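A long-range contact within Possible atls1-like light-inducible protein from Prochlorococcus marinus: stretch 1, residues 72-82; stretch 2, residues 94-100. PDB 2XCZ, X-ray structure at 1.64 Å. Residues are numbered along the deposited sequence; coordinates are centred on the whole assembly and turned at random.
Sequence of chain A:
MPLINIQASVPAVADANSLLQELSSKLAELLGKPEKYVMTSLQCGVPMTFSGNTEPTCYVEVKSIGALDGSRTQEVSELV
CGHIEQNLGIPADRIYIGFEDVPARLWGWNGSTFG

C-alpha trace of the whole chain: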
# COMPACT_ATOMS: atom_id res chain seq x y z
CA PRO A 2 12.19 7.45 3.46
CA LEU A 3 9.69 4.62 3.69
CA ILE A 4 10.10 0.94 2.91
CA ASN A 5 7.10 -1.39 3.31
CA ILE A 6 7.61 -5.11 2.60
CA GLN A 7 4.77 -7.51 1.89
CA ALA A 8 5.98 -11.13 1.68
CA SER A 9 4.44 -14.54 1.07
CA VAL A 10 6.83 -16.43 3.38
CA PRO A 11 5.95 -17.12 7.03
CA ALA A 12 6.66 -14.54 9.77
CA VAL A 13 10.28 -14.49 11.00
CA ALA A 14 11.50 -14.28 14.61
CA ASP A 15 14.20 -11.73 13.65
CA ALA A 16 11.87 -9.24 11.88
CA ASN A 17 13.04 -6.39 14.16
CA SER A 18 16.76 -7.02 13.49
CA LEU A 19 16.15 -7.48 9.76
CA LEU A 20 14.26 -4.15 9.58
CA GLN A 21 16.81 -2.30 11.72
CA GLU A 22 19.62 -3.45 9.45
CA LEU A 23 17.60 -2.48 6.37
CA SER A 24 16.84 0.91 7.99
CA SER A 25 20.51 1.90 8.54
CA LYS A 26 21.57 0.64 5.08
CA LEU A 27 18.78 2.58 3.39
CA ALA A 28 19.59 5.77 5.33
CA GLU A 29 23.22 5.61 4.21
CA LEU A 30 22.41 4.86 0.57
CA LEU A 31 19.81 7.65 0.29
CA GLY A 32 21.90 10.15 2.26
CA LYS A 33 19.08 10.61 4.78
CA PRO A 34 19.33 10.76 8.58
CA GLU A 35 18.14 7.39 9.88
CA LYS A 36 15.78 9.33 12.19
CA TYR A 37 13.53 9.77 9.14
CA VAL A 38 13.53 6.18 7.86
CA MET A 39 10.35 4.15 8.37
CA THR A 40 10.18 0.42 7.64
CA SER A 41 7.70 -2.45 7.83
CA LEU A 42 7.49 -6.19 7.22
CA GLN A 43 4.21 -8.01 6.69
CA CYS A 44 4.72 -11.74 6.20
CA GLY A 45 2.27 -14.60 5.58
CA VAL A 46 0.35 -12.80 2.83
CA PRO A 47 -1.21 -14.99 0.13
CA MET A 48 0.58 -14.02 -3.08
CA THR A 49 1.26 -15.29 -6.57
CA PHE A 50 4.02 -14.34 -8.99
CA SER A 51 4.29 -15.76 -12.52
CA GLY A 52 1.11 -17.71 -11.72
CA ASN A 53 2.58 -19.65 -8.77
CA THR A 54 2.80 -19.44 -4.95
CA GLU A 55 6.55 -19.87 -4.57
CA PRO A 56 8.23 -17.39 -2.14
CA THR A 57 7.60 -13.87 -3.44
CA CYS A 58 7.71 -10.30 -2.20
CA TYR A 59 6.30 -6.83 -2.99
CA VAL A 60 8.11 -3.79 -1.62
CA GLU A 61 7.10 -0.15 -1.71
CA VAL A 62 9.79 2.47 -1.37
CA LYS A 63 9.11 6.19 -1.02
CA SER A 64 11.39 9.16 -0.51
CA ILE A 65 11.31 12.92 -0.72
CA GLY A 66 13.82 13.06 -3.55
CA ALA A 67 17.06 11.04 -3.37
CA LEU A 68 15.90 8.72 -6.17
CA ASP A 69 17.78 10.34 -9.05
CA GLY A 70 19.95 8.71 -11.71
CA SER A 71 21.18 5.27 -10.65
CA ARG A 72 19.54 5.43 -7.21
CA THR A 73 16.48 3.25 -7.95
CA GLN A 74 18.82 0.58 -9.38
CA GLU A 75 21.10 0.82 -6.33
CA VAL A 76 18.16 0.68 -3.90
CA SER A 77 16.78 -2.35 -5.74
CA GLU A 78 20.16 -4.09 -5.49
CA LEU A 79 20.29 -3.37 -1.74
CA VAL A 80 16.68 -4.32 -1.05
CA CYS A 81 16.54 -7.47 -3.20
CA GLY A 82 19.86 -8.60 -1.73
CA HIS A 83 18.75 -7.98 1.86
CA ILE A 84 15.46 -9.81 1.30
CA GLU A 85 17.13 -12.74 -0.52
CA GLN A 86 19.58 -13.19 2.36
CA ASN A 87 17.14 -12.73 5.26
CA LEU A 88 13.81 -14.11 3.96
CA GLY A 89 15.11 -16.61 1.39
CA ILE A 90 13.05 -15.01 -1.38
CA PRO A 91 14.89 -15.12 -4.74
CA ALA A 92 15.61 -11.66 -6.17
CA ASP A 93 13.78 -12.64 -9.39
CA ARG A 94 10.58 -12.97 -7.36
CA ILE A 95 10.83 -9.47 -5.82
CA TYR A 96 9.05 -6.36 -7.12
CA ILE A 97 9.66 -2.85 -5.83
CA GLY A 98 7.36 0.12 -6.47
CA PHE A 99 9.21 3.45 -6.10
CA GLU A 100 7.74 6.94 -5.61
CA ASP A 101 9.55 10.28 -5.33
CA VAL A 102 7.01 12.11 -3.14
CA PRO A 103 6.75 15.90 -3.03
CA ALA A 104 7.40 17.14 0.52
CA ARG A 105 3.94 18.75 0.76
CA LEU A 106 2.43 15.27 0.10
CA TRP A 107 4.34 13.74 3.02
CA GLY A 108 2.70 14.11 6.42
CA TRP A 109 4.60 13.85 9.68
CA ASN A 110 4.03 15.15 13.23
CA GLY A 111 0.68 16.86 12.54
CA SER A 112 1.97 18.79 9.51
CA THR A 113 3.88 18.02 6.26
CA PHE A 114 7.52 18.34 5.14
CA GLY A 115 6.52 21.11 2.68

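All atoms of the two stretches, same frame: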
# COMPACT_ATOMS: atom_id res chain seq x y z
N ARG A 72 20.01 5.74 -8.55
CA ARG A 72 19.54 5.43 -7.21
C ARG A 72 18.50 4.31 -7.12
O ARG A 72 18.60 3.45 -6.24
CB ARG A 72 19.03 6.69 -6.51
CG ARG A 72 20.13 7.54 -5.90
CD ARG A 72 20.45 7.03 -4.51
NE ARG A 72 21.56 7.77 -3.90
CZ ARG A 72 21.43 8.89 -3.20
NH1 ARG A 72 20.23 9.42 -2.96
NH2 ARG A 72 22.51 9.48 -2.70
N THR A 73 17.51 4.31 -8.02
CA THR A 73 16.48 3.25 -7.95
C THR A 73 17.10 1.89 -8.25
O THR A 73 16.73 0.91 -7.61
CB THR A 73 15.21 3.51 -8.81
OG1 THR A 73 15.58 3.60 -10.19
CG2 THR A 73 14.49 4.78 -8.37
N GLN A 74 18.06 1.83 -9.18
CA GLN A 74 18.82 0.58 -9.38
C GLN A 74 19.60 0.15 -8.13
O GLN A 74 19.57 -1.02 -7.73
CB GLN A 74 19.75 0.65 -10.61
CG GLN A 74 19.05 0.34 -11.93
CD GLN A 74 19.98 0.29 -13.16
OE1 GLN A 74 21.21 0.37 -13.05
NE2 GLN A 74 19.37 0.18 -14.35
N GLU A 75 20.31 1.10 -7.51
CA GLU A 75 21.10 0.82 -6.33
C GLU A 75 20.24 0.40 -5.14
O GLU A 75 20.62 -0.48 -4.38
CB GLU A 75 21.95 2.04 -5.95
CG GLU A 75 23.02 2.35 -6.99
CD GLU A 75 23.64 3.73 -6.82
OE1 GLU A 75 23.38 4.39 -5.79
OE2 GLU A 75 24.40 4.16 -7.72
N VAL A 76 19.09 1.05 -4.98
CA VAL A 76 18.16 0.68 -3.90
C VAL A 76 17.62 -0.73 -4.16
O VAL A 76 17.56 -1.57 -3.26
CB VAL A 76 17.01 1.70 -3.72
CG1 VAL A 76 15.98 1.18 -2.71
CG2 VAL A 76 17.55 3.07 -3.25
N SER A 77 17.29 -1.02 -5.41
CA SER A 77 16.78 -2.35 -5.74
C SER A 77 17.84 -3.42 -5.45
O SER A 77 17.53 -4.47 -4.90
CB SER A 77 16.33 -2.41 -7.20
OG SER A 77 15.87 -3.70 -7.51
N GLU A 78 19.10 -3.13 -5.79
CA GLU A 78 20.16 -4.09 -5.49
C GLU A 78 20.25 -4.34 -3.98
O GLU A 78 20.29 -5.50 -3.54
CB GLU A 78 21.49 -3.62 -6.09
CG GLU A 78 22.65 -4.60 -5.90
CD GLU A 78 23.99 -4.02 -6.34
OE1 GLU A 78 24.11 -2.77 -6.46
OE2 GLU A 78 24.94 -4.81 -6.54
N LEU A 79 20.26 -3.27 -3.20
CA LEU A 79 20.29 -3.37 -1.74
C LEU A 79 19.11 -4.17 -1.19
O LEU A 79 19.30 -5.13 -0.42
CB LEU A 79 20.30 -1.97 -1.09
CG LEU A 79 19.96 -1.88 0.41
CD1 LEU A 79 21.03 -2.55 1.29
CD2 LEU A 79 19.73 -0.42 0.81
N VAL A 80 17.91 -3.77 -1.60
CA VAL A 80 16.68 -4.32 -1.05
C VAL A 80 16.49 -5.78 -1.45
O VAL A 80 16.18 -6.63 -0.59
CB VAL A 80 15.46 -3.46 -1.46
CG1 VAL A 80 14.14 -4.15 -1.12
CG2 VAL A 80 15.55 -2.10 -0.76
N CYS A 81 16.68 -6.09 -2.73
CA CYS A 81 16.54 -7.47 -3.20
C CYS A 81 17.57 -8.36 -2.53
O CYS A 81 17.26 -9.48 -2.12
CB CYS A 81 16.65 -7.57 -4.72
SG CYS A 81 15.25 -6.83 -5.58
N GLY A 82 18.79 -7.85 -2.39
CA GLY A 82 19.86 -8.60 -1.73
C GLY A 82 19.57 -8.89 -0.27
O GLY A 82 19.74 -10.03 0.21
N ARG A 94 11.98 -12.96 -7.78
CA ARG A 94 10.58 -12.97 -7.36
C ARG A 94 10.23 -11.76 -6.47
O ARG A 94 9.26 -11.79 -5.70
CB ARG A 94 10.22 -14.30 -6.71
CG ARG A 94 10.16 -15.43 -7.77
CD ARG A 94 9.72 -16.77 -7.19
NE ARG A 94 8.33 -16.80 -6.73
CZ ARG A 94 7.26 -16.90 -7.51
NH1 ARG A 94 6.05 -16.95 -6.95
NH2 ARG A 94 7.37 -16.96 -8.84
N ILE A 95 11.05 -10.71 -6.59
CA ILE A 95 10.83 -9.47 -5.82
C ILE A 95 10.50 -8.31 -6.74
O ILE A 95 11.21 -8.06 -7.72
CB ILE A 95 12.07 -9.12 -4.95
CG1 ILE A 95 12.41 -10.29 -4.00
CG2 ILE A 95 11.84 -7.79 -4.21
CD1 ILE A 95 13.68 -10.10 -3.21
N TYR A 96 9.40 -7.61 -6.44
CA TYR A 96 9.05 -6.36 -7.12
C TYR A 96 9.15 -5.21 -6.13
O TYR A 96 8.81 -5.37 -4.95
CB TYR A 96 7.61 -6.41 -7.63
CG TYR A 96 7.41 -6.95 -9.03
CD1 TYR A 96 8.49 -7.23 -9.86
CD2 TYR A 96 6.13 -7.10 -9.54
CE1 TYR A 96 8.30 -7.69 -11.17
CE2 TYR A 96 5.92 -7.57 -10.84
CZ TYR A 96 7.01 -7.85 -11.64
OH TYR A 96 6.82 -8.29 -12.94
N ILE A 97 9.60 -4.06 -6.62
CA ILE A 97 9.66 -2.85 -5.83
C ILE A 97 8.97 -1.72 -6.56
O ILE A 97 9.36 -1.38 -7.70
CB ILE A 97 11.12 -2.43 -5.48
CG1 ILE A 97 11.89 -3.59 -4.81
CG2 ILE A 97 11.11 -1.21 -4.57
CD1 ILE A 97 13.39 -3.33 -4.75
N GLY A 98 7.98 -1.10 -5.91
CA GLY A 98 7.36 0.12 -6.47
C GLY A 98 7.97 1.34 -5.80
O GLY A 98 7.87 1.50 -4.57
N PHE A 99 8.58 2.22 -6.61
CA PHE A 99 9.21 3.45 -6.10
C PHE A 99 8.32 4.68 -6.33
O PHE A 99 7.63 4.77 -7.35
CB PHE A 99 10.53 3.73 -6.85
CG PHE A 99 11.64 2.79 -6.50
CD1 PHE A 99 12.53 3.09 -5.46
CD2 PHE A 99 11.83 1.62 -7.23
CE1 PHE A 99 13.57 2.24 -5.16
CE2 PHE A 99 12.88 0.75 -6.95
CZ PHE A 99 13.75 1.04 -5.89
N GLU A 100 8.39 5.64 -5.41
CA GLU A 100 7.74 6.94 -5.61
C GLU A 100 8.63 8.04 -5.01
O GLU A 100 9.10 7.92 -3.88
CB GLU A 100 6.37 6.96 -4.93
CG GLU A 100 5.57 8.24 -5.13
CD GLU A 100 4.14 8.12 -4.62
OE1 GLU A 100 3.94 7.94 -3.40
OE2 GLU A 100 3.21 8.19 -5.45

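How do the two backbones lie against each other? Residues 72-82 form a helix that crosses the strand 95-100 at 137°, closer to antiparallel than parallel, with axes 9.5 Å apart at closest approach. The register therefore runs backwards, T73 near F99, S77 near I97 and C81 near I95: four residues of helix, about one turn, for every two of strand.

What does F99 do at its end of the contact? It covers the most surface, its ring lying beneath T73 in a CH-pi contact: T73 CB sits 4.0 Å from the ring centroid, almost on the ring normal. At the ring edge, V76 CG1 comes within 3.6 Å of F99 CE1. The backbone T73 O lies 3.4 Å from F99 CZ, out of the ring plane on the side where T73 CB sits.

How does I97 fill the middle? Its CD1 reaches the helix backbone, 3.7 Å from S77 CA, and also meets V80 CG1 at 3.8 Å and C81 SG at 4.0 Å. One methyl thus touches three helix residues.

What holds the far end, and does any hydrogen bond help? C81 SG packs 3.8 Å from I95 CG2. No hydrogen bond crosses; the helix N-H groups from V76 to G82 are paired within the helix, leaving apolar packing to join the stretches.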